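PDB 3CE2: putative peptidase from Chlamydophila abortus, which probably acts as a zinc-dependent oligopeptidase of the M3B family, degrading a variety of small bioactive peptides. Local coordinates for residues A[37-42]-A[80-85]; A[439-444]-A[458-463]; A[548-553]-A[592-597]. All coordinates share one frame; numbering follows the deposited sequence.

Contact 1: residues A[37-42]-A[80-85]; sequences KADLDS and ERKLNK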
loop_
_atom_site.group_PDB
_atom_site.type_symbol
_atom_site.label_atom_id
_atom_site.label_comp_id
_atom_site.label_asym_id
_atom_site.label_seq_id
_atom_site.Cartn_x
_atom_site.Cartn_y
_atom_site.Cartn_z
ATOM N N LYS A 37 -29.241 5.842 12.379
ATOM C CA LYS A 37 -30.239 6.306 11.437
ATOM C C LYS A 37 -30.681 7.696 11.852
ATOM O O LYS A 37 -30.809 8.592 11.016
ATOM C CB LYS A 37 -31.424 5.350 11.421
ATOM C CG LYS A 37 -32.557 5.802 10.531
ATOM C CD LYS A 37 -32.106 6.037 9.090
ATOM C CE LYS A 37 -33.315 6.121 8.149
ATOM N NZ LYS A 37 -32.961 6.778 6.870
ATOM N N ALA A 38 -30.894 7.861 13.157
ATOM C CA ALA A 38 -31.252 9.149 13.732
ATOM C C ALA A 38 -30.235 10.229 13.305
ATOM O O ALA A 38 -30.601 11.273 12.745
ATOM C CB ALA A 38 -31.325 9.032 15.253
ATOM N N ASP A 39 -28.958 9.950 13.552
ATOM C CA ASP A 39 -27.892 10.836 13.144
ATOM C C ASP A 39 -27.874 11.095 11.628
ATOM O O ASP A 39 -27.838 12.247 11.210
ATOM C CB ASP A 39 -26.550 10.272 13.602
ATOM C CG ASP A 39 -25.661 11.329 14.221
ATOM O OD1 ASP A 39 -26.192 12.139 15.018
ATOM O OD2 ASP A 39 -24.443 11.341 13.912
ATOM N N LEU A 40 -27.893 10.037 10.812
ATOM C CA LEU A 40 -27.931 10.193 9.352
ATOM C C LEU A 40 -29.004 11.191 8.977
ATOM O O LEU A 40 -28.867 11.962 8.021
ATOM C CB LEU A 40 -28.234 8.862 8.658
ATOM C CG LEU A 40 -28.277 8.908 7.118
ATOM C CD1 LEU A 40 -26.885 8.789 6.493
ATOM C CD2 LEU A 40 -29.202 7.841 6.517
ATOM N N ASP A 41 -30.082 11.163 9.754
ATOM C CA ASP A 41 -31.232 12.031 9.525
ATOM C C ASP A 41 -30.917 13.531 9.687
ATOM O O ASP A 41 -31.308 14.321 8.821
ATOM C CB ASP A 41 -32.427 11.603 10.405
ATOM C CG ASP A 41 -33.127 10.335 9.890
ATOM O OD1 ASP A 41 -32.853 9.904 8.747
ATOM O OD2 ASP A 41 -33.962 9.766 10.631
ATOM N N SER A 42 -30.207 13.914 10.759
ATOM C CA SER A 42 -29.902 15.338 11.045
ATOM C C SER A 42 -29.595 16.120 9.781
ATOM O O SER A 42 -29.882 17.315 9.685
ATOM C CB SER A 42 -28.705 15.519 11.993
ATOM O OG SER A 42 -28.213 14.296 12.500
ATOM N N GLU A 80 -17.485 16.600 7.467
ATOM C CA GLU A 80 -16.690 15.480 6.995
ATOM C C GLU A 80 -16.473 14.500 8.122
ATOM O O GLU A 80 -16.520 13.278 7.933
ATOM C CB GLU A 80 -15.349 15.974 6.465
ATOM C CG GLU A 80 -14.402 14.887 6.037
ATOM C CD GLU A 80 -13.050 15.426 5.566
ATOM O OE1 GLU A 80 -12.968 16.624 5.189
ATOM O OE2 GLU A 80 -12.069 14.644 5.568
ATOM N N ARG A 81 -16.254 15.033 9.311
ATOM C CA ARG A 81 -15.959 14.176 10.425
ATOM C C ARG A 81 -17.168 13.296 10.760
ATOM O O ARG A 81 -17.010 12.095 11.043
ATOM C CB ARG A 81 -15.548 15.025 11.601
ATOM C CG ARG A 81 -15.214 14.262 12.842
ATOM C CD ARG A 81 -14.666 15.239 13.837
ATOM N NE ARG A 81 -14.598 14.656 15.166
ATOM C CZ ARG A 81 -13.953 15.227 16.173
ATOM N NH1 ARG A 81 -13.324 16.380 15.979
ATOM N NH2 ARG A 81 -13.933 14.639 17.357
ATOM N N LYS A 82 -18.364 13.892 10.694
ATOM C CA LYS A 82 -19.621 13.213 11.031
ATOM C C LYS A 82 -19.947 12.172 9.954
ATOM O O LYS A 82 -20.257 11.029 10.276
ATOM C CB LYS A 82 -20.757 14.235 11.142
ATOM C CG LYS A 82 -22.021 13.788 11.896
ATOM C CD LYS A 82 -23.263 14.519 11.329
ATOM C CE LYS A 82 -24.077 15.323 12.382
ATOM N NZ LYS A 82 -25.141 14.560 13.115
ATOM N N LEU A 83 -19.850 12.573 8.683
ATOM C CA LEU A 83 -19.958 11.652 7.557
ATOM C C LEU A 83 -19.087 10.413 7.714
ATOM O O LEU A 83 -19.563 9.296 7.487
ATOM C CB LEU A 83 -19.616 12.348 6.245
ATOM C CG LEU A 83 -20.604 13.462 5.914
ATOM C CD1 LEU A 83 -20.485 13.931 4.499
ATOM C CD2 LEU A 83 -22.016 13.002 6.187
ATOM N N ASN A 84 -17.823 10.601 8.100
ATOM C CA ASN A 84 -16.893 9.476 8.267
ATOM C C ASN A 84 -17.320 8.554 9.399
ATOM O O ASN A 84 -17.236 7.339 9.279
ATOM C CB ASN A 84 -15.468 9.968 8.526
ATOM C CG ASN A 84 -14.840 10.612 7.306
ATOM O OD1 ASN A 84 -15.479 10.737 6.259
ATOM N ND2 ASN A 84 -13.582 11.043 7.440
ATOM N N LYS A 85 -17.755 9.134 10.508
ATOM C CA LYS A 85 -18.261 8.359 11.623
ATOM C C LYS A 85 -19.427 7.487 11.129
ATOM O O LYS A 85 -19.494 6.300 11.414
ATOM C CB LYS A 85 -18.711 9.327 12.719
ATOM C CG LYS A 85 -19.168 8.737 14.033
ATOM C CD LYS A 85 -19.395 9.894 15.014
ATOM C CE LYS A 85 -20.267 9.500 16.209
ATOM N NZ LYS A 85 -19.542 8.665 17.226
#
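D39 faces K82 across two helices of this predominantly helical metallopeptidase, the short helix 33-42 and the long helix 66-96, and the meeting illustrates surface helix packing held by a single lysine rather than by an apolar seam. The carboxylate of D39 and the chain of K82 approach from opposite directions. NZ of K82 lies nearly equidistant from the two carboxylate oxygens, 3.3 Å from D39 OD1 and 3.4 Å from D39 OD2, forming a salt bridge whose hydrogen bond to OD1 is weak. The stronger polar partner of D39 is Y30, whose hydroxyl bonds to OD2; the carboxylate is therefore shared between a phenol and an ammonium group, which would probably favour its charged form.

One residue on, L40 turns from the lysine and packs against S109 and L113 of helix 101-120, so the helix carries its apolar side there and its polar side toward K82. At S42 the second grip appears. Its OG is modelled as donating to the carbonyl O of D39 while accepting from K82, although the first of these bonds is too short to be trusted in detail.

K82 reaches both partners by folding its chain. CG stands anti to the backbone N (chi1 -162°), which directs the side chain across the gap, and bends at chi3 (-123°) and chi4 (-88°) then curl the ammonium group toward D39 and S42. F43 adds a cation-pi contact to the same lysine, whose NZ finishes 3.1 Å from OG of S42.

Contact 2: residues A[439-444]-A[458-463]; sequences LLMDSM and LTRCLD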
loop_
_atom_site.group_PDB
_atom_site.type_symbol
_atom_site.label_atom_id
_atom_site.label_comp_id
_atom_site.label_asym_id
_atom_site.label_seq_id
_atom_site.Cartn_x
_atom_site.Cartn_y
_atom_site.Cartn_z
ATOM N N LEU A 439 9.329 -8.019 12.634
ATOM C CA LEU A 439 9.586 -8.238 14.042
ATOM C C LEU A 439 9.115 -9.616 14.482
ATOM O O LEU A 439 9.834 -10.330 15.164
ATOM C CB LEU A 439 8.854 -7.175 14.848
ATOM C CG LEU A 439 9.152 -7.055 16.345
ATOM C CD1 LEU A 439 10.626 -7.386 16.704
ATOM C CD2 LEU A 439 8.743 -5.654 16.828
ATOM N N LEU A 440 7.890 -9.982 14.120
ATOM C CA LEU A 440 7.348 -11.282 14.511
ATOM C C LEU A 440 8.278 -12.428 14.059
ATOM O O LEU A 440 8.701 -13.247 14.872
ATOM C CB LEU A 440 5.949 -11.444 13.939
ATOM C CG LEU A 440 5.334 -12.837 13.934
ATOM C CD1 LEU A 440 4.834 -13.188 15.297
ATOM C CD2 LEU A 440 4.192 -12.926 12.930
ATOM N N MET A 441 8.596 -12.479 12.767
ATOM C CA MET A 441 9.580 -13.427 12.245
ATOM C C MET A 441 10.951 -13.324 12.951
ATOM O O MET A 441 11.533 -14.326 13.351
ATOM C CB MET A 441 9.742 -13.266 10.731
ATOM C CG MET A 441 8.626 -13.866 9.887
ATOM S SD MET A 441 8.791 -13.312 8.160
ATOM C CE MET A 441 7.126 -13.609 7.569
ATOM N N ASP A 442 11.465 -12.124 13.119
ATOM C CA ASP A 442 12.701 -11.974 13.863
ATOM C C ASP A 442 12.660 -12.642 15.231
ATOM O O ASP A 442 13.573 -13.379 15.597
ATOM C CB ASP A 442 13.048 -10.514 14.052
ATOM C CG ASP A 442 14.417 -10.338 14.659
ATOM O OD1 ASP A 442 15.387 -10.582 13.919
ATOM O OD2 ASP A 442 14.528 -9.978 15.860
ATOM N N SER A 443 11.610 -12.368 15.994
ATOM C CA SER A 443 11.475 -12.912 17.336
ATOM C C SER A 443 11.278 -14.412 17.337
ATOM O O SER A 443 11.775 -15.091 18.233
ATOM C CB SER A 443 10.307 -12.267 18.070
ATOM O OG SER A 443 10.574 -10.907 18.336
ATOM N N MET A 444 10.547 -14.925 16.344
ATOM C CA MET A 444 10.267 -16.360 16.269
ATOM C C MET A 444 11.525 -17.153 15.947
ATOM O O MET A 444 11.662 -18.280 16.399
ATOM C CB MET A 444 9.159 -16.684 15.261
ATOM C CG MET A 444 7.780 -16.375 15.768
ATOM S SD MET A 444 6.488 -16.879 14.616
ATOM C CE MET A 444 6.442 -18.641 14.978
ATOM N N LEU A 458 13.044 -17.989 7.746
ATOM C CA LEU A 458 14.011 -17.153 7.054
ATOM C C LEU A 458 13.639 -17.032 5.596
ATOM O O LEU A 458 13.860 -16.001 4.963
ATOM C CB LEU A 458 15.405 -17.745 7.185
ATOM C CG LEU A 458 16.091 -17.405 8.499
ATOM C CD1 LEU A 458 17.024 -18.516 8.906
ATOM C CD2 LEU A 458 16.826 -16.068 8.374
ATOM N N THR A 459 13.074 -18.098 5.058
ATOM C CA THR A 459 12.802 -18.137 3.640
ATOM C C THR A 459 11.623 -17.215 3.311
ATOM O O THR A 459 11.658 -16.481 2.319
ATOM C CB THR A 459 12.575 -19.581 3.162
ATOM O OG1 THR A 459 13.843 -20.245 3.111
ATOM C CG2 THR A 459 11.987 -19.588 1.782
ATOM N N ARG A 460 10.606 -17.225 4.176
ATOM C CA ARG A 460 9.418 -16.427 3.952
ATOM C C ARG A 460 9.781 -14.948 4.017
ATOM O O ARG A 460 9.332 -14.117 3.212
ATOM C CB ARG A 460 8.355 -16.757 4.990
ATOM C CG ARG A 460 7.000 -16.161 4.649
ATOM C CD ARG A 460 5.894 -16.780 5.465
ATOM N NE ARG A 460 6.138 -16.612 6.895
ATOM C CZ ARG A 460 6.537 -17.580 7.718
ATOM N NH1 ARG A 460 6.736 -17.309 9.000
ATOM N NH2 ARG A 460 6.731 -18.815 7.265
ATOM N N CYS A 461 10.627 -14.652 4.983
ATOM C CA CYS A 461 11.108 -13.326 5.229
ATOM C C CYS A 461 11.986 -12.767 4.102
ATOM O O CYS A 461 11.851 -11.607 3.721
ATOM C CB CYS A 461 11.884 -13.347 6.537
ATOM S SG CYS A 461 12.830 -11.886 6.797
ATOM N N LEU A 462 12.887 -13.565 3.548
ATOM C CA LEU A 462 13.704 -13.025 2.472
ATOM C C LEU A 462 12.929 -12.937 1.160
ATOM O O LEU A 462 13.066 -11.958 0.415
ATOM C CB LEU A 462 15.024 -13.779 2.344
ATOM C CG LEU A 462 15.907 -13.561 3.590
ATOM C CD1 LEU A 462 16.864 -14.706 3.856
ATOM C CD2 LEU A 462 16.673 -12.222 3.529
ATOM N N ASP A 463 12.089 -13.932 0.884
ATOM C CA ASP A 463 11.228 -13.880 -0.315
ATOM C C ASP A 463 10.436 -12.561 -0.336
ATOM O O ASP A 463 10.339 -11.885 -1.374
ATOM C CB ASP A 463 10.252 -15.069 -0.356
ATOM C CG ASP A 463 10.948 -16.431 -0.649
ATOM O OD1 ASP A 463 12.133 -16.472 -1.104
ATOM O OD2 ASP A 463 10.277 -17.474 -0.417
#
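M441 lays its thioether across C461 and R460 of helix 451-487, with the sulfur against the cysteine and the methyl against the chain of the arginine. SD sits 3.5 Å from CB of C461 and 3.7 Å from CA of the same residue, so it rests on the root of the cysteine side chain rather than on the thiol. C461 turns SG to the far side of its backbone N (chi1 167°), a setting that leaves CB to receive the methionine.

From there CE carries the contact one residue back along the helix. It lies near NE of R460 and 3.9 Å from CG of R460, so the methyl is set against the bend of the arginine chain. That bend occurs at chi3 (58°), which turns the guanidinium back toward M441 instead of extending it past the methionine; NH1 of R460 comes within 4.0 Å of CG of M441. No hydrogen bond links the two segments, and the fit depends on shape and dispersion. The methionine itself is extended beyond CG, which lets one flexible side chain span the gap between helices whose closest CA atoms, those of M441 and C461, are 7.2 Å apart.

L394 of helix 394-416 touches both R460 and M444, and S398 of that helix meets L440. The example thus shows how two successive helices joined by a short connection pack behind a catalytic metal centre: helix 394-416 bears the H402 and H406 zinc ligands, and helix 431-447 follows E430, the third, in the HExxH-plus-glutamate arrangement of M3 peptidases.

Contact 3: residues A[548-553]-A[592-597]; sequences FLEKIL and IQKAFC
The carboxylate of E550 meets C597 through one oxygen, OE2 lying 3.8 Å from CB of the cysteine, while the other flat group of note, the ring of F596, has CG1 of I592 over one face, 3.7 Å above the plane and offset toward the rim. C597 and F596 project from different sides of helix 590-607. I287 of helix 278-289 touches both F596 and I592, and I592 also reaches I543 of helix 536-553, the helix that K594 and C597 meet here. The crossing is a helix-helix packing within the helical body of the M3 peptidase, with local axes 8.9 Å apart at closest approach and inclined at 66°.

At the centre of the crossing stand E550 and K594, whose CA atoms are only 6.6 Å apart, and the principle is that long polar side chains can pack by their methylenes. CG of E550 lies 3.9 Å from the carbonyl O of K594 and 4.0 Å from CD of K594, and the two chains run nearly at right angles to each other. A bend at chi2 of the glutamate (79°) swings its carboxylate along toward C597. K594 is bent at the same torsion (-59°), which carries its own chain past the glutamate.

Their opposite charges do not touch: OE2 of E550 and NZ of K594 are 5.0 Å apart, and the lysine instead forms its salt bridge with E556. Attraction across that gap would probably add to the packing. K551, whose ammonium group makes a weak hydrogen bond to the carbonyl O of G583, completes the contact alongside, its CG 4.3 Å from CE of K594.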
loop_
_atom_site.group_PDB
_atom_site.type_symbol
_atom_site.label_atom_id
_atom_site.label_comp_id
_atom_site.label_asym_id
_atom_site.label_seq_id
_atom_site.Cartn_x
_atom_site.Cartn_y
_atom_site.Cartn_z
ATOM N N PHE A 548 13.961 1.384 10.801
ATOM C CA PHE A 548 13.393 1.533 12.144
ATOM C C PHE A 548 13.599 0.292 12.974
ATOM O O PHE A 548 14.037 0.351 14.121
ATOM C CB PHE A 548 11.911 1.781 12.032
ATOM C CG PHE A 548 11.554 3.214 11.891
ATOM C CD1 PHE A 548 12.075 4.154 12.766
ATOM C CD2 PHE A 548 10.668 3.623 10.926
ATOM C CE1 PHE A 548 11.730 5.479 12.654
ATOM C CE2 PHE A 548 10.311 4.939 10.810
ATOM C CZ PHE A 548 10.846 5.868 11.660
ATOM N N LEU A 549 13.299 -0.847 12.379
ATOM C CA LEU A 549 13.404 -2.118 13.100
ATOM C C LEU A 549 14.839 -2.457 13.529
ATOM O O LEU A 549 15.084 -2.860 14.674
ATOM C CB LEU A 549 12.791 -3.256 12.266
ATOM C CG LEU A 549 12.858 -4.614 12.938
ATOM C CD1 LEU A 549 12.206 -4.577 14.317
ATOM C CD2 LEU A 549 12.236 -5.680 12.051
ATOM N N GLU A 550 15.788 -2.289 12.612
ATOM C CA GLU A 550 17.188 -2.596 12.896
ATOM C C GLU A 550 17.711 -1.752 14.067
ATOM O O GLU A 550 18.333 -2.278 14.988
ATOM C CB GLU A 550 18.031 -2.376 11.645
ATOM C CG GLU A 550 19.533 -2.640 11.817
ATOM C CD GLU A 550 19.896 -4.120 11.783
ATOM O OE1 GLU A 550 18.984 -4.982 11.866
ATOM O OE2 GLU A 550 21.104 -4.415 11.665
ATOM N N LYS A 551 17.432 -0.452 14.044
ATOM C CA LYS A 551 17.798 0.419 15.142
ATOM C C LYS A 551 17.190 -0.070 16.450
ATOM O O LYS A 551 17.841 -0.040 17.493
ATOM C CB LYS A 551 17.354 1.853 14.868
ATOM C CG LYS A 551 18.078 2.518 13.713
ATOM C CD LYS A 551 17.601 3.968 13.462
ATOM C CE LYS A 551 18.639 4.693 12.602
ATOM N NZ LYS A 551 18.069 5.720 11.687
ATOM N N ILE A 552 15.944 -0.534 16.400
ATOM C CA ILE A 552 15.274 -0.946 17.616
ATOM C C ILE A 552 15.888 -2.233 18.137
ATOM O O ILE A 552 16.092 -2.380 19.336
ATOM C CB ILE A 552 13.750 -1.108 17.411
ATOM C CG1 ILE A 552 13.080 0.258 17.371
ATOM C CG2 ILE A 552 13.125 -1.977 18.526
ATOM C CD1 ILE A 552 11.789 0.264 16.579
ATOM N N LEU A 553 16.184 -3.182 17.253
ATOM C CA LEU A 553 16.775 -4.444 17.739
ATOM C C LEU A 553 18.220 -4.296 18.260
ATOM O O LEU A 553 18.744 -5.184 18.906
ATOM C CB LEU A 553 16.690 -5.547 16.689
ATOM C CG LEU A 553 15.276 -5.934 16.263
ATOM C CD1 LEU A 553 15.267 -6.696 14.908
ATOM C CD2 LEU A 553 14.577 -6.727 17.374
ATOM N N ILE A 592 18.676 3.303 3.874
ATOM C CA ILE A 592 18.824 2.119 3.038
ATOM C C ILE A 592 19.991 1.220 3.456
ATOM O O ILE A 592 19.944 0.006 3.269
ATOM C CB ILE A 592 18.875 2.432 1.552
ATOM C CG1 ILE A 592 18.575 1.148 0.780
ATOM C CG2 ILE A 592 20.208 3.038 1.196
ATOM C CD1 ILE A 592 18.440 1.315 -0.714
ATOM N N GLN A 593 21.017 1.798 4.062
ATOM C CA GLN A 593 22.131 0.992 4.533
ATOM C C GLN A 593 21.733 0.185 5.748
ATOM O O GLN A 593 22.158 -0.970 5.908
ATOM C CB GLN A 593 23.343 1.862 4.824
ATOM C CG GLN A 593 23.940 2.418 3.558
ATOM C CD GLN A 593 25.314 3.008 3.780
ATOM O OE1 GLN A 593 25.523 3.793 4.709
ATOM N NE2 GLN A 593 26.266 2.630 2.918
ATOM N N LYS A 594 20.892 0.780 6.591
ATOM C CA LYS A 594 20.366 0.063 7.753
ATOM C C LYS A 594 19.469 -1.099 7.299
ATOM O O LYS A 594 19.462 -2.182 7.898
ATOM C CB LYS A 594 19.599 1.019 8.671
ATOM C CG LYS A 594 20.452 1.764 9.689
ATOM C CD LYS A 594 21.163 0.755 10.578
ATOM C CE LYS A 594 21.727 1.366 11.842
ATOM N NZ LYS A 594 22.499 0.318 12.579
ATOM N N ALA A 595 18.715 -0.878 6.230
ATOM C CA ALA A 595 17.886 -1.931 5.678
ATOM C C ALA A 595 18.770 -3.066 5.199
ATOM O O ALA A 595 18.577 -4.222 5.574
ATOM C CB ALA A 595 17.050 -1.387 4.527
ATOM N N PHE A 596 19.748 -2.730 4.368
ATOM C CA PHE A 596 20.660 -3.735 3.834
ATOM C C PHE A 596 21.381 -4.531 4.926
ATOM O O PHE A 596 21.596 -5.743 4.798
ATOM C CB PHE A 596 21.663 -3.085 2.893
ATOM C CG PHE A 596 21.075 -2.678 1.579
ATOM C CD1 PHE A 596 20.003 -3.355 1.049
ATOM C CD2 PHE A 596 21.632 -1.655 0.845
ATOM C CE1 PHE A 596 19.471 -3.001 -0.173
ATOM C CE2 PHE A 596 21.106 -1.294 -0.381
ATOM C CZ PHE A 596 20.012 -1.978 -0.885
ATOM N N CYS A 597 21.728 -3.854 6.011
ATOM C CA CYS A 597 22.314 -4.542 7.159
ATOM C C CYS A 597 21.436 -5.663 7.667
ATOM O O CYS A 597 21.884 -6.786 7.875
ATOM C CB CYS A 597 22.584 -3.557 8.293
ATOM S SG CYS A 597 24.013 -2.515 7.948
#

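How the contacts relate
Contacts 2 and 3 adjoin each other on the same side of the chain's centre, whereas contact 1 stands apart on the opposite side. Centres of contacts 2 and 3 are about 14 Å apart, and they touch directly: L553 CD1 reaches D442 OD2 at 3.5 Å, and L553 CD2 lies 4.1 Å from L439 CD1. D442 also forms a salt bridge with K602, tying helix 431-447 to the helix that carries 592-597. Contact 1 is centred about 43 Å from contact 2 and 44 Å from contact 3. Contact 2 lies nearest to the zinc site of H402, the M441 side chain being about 10 Å from that of H402 and about 14 Å from a bound zinc ion, whereas contacts 1 and 3 lie away from the metal sites.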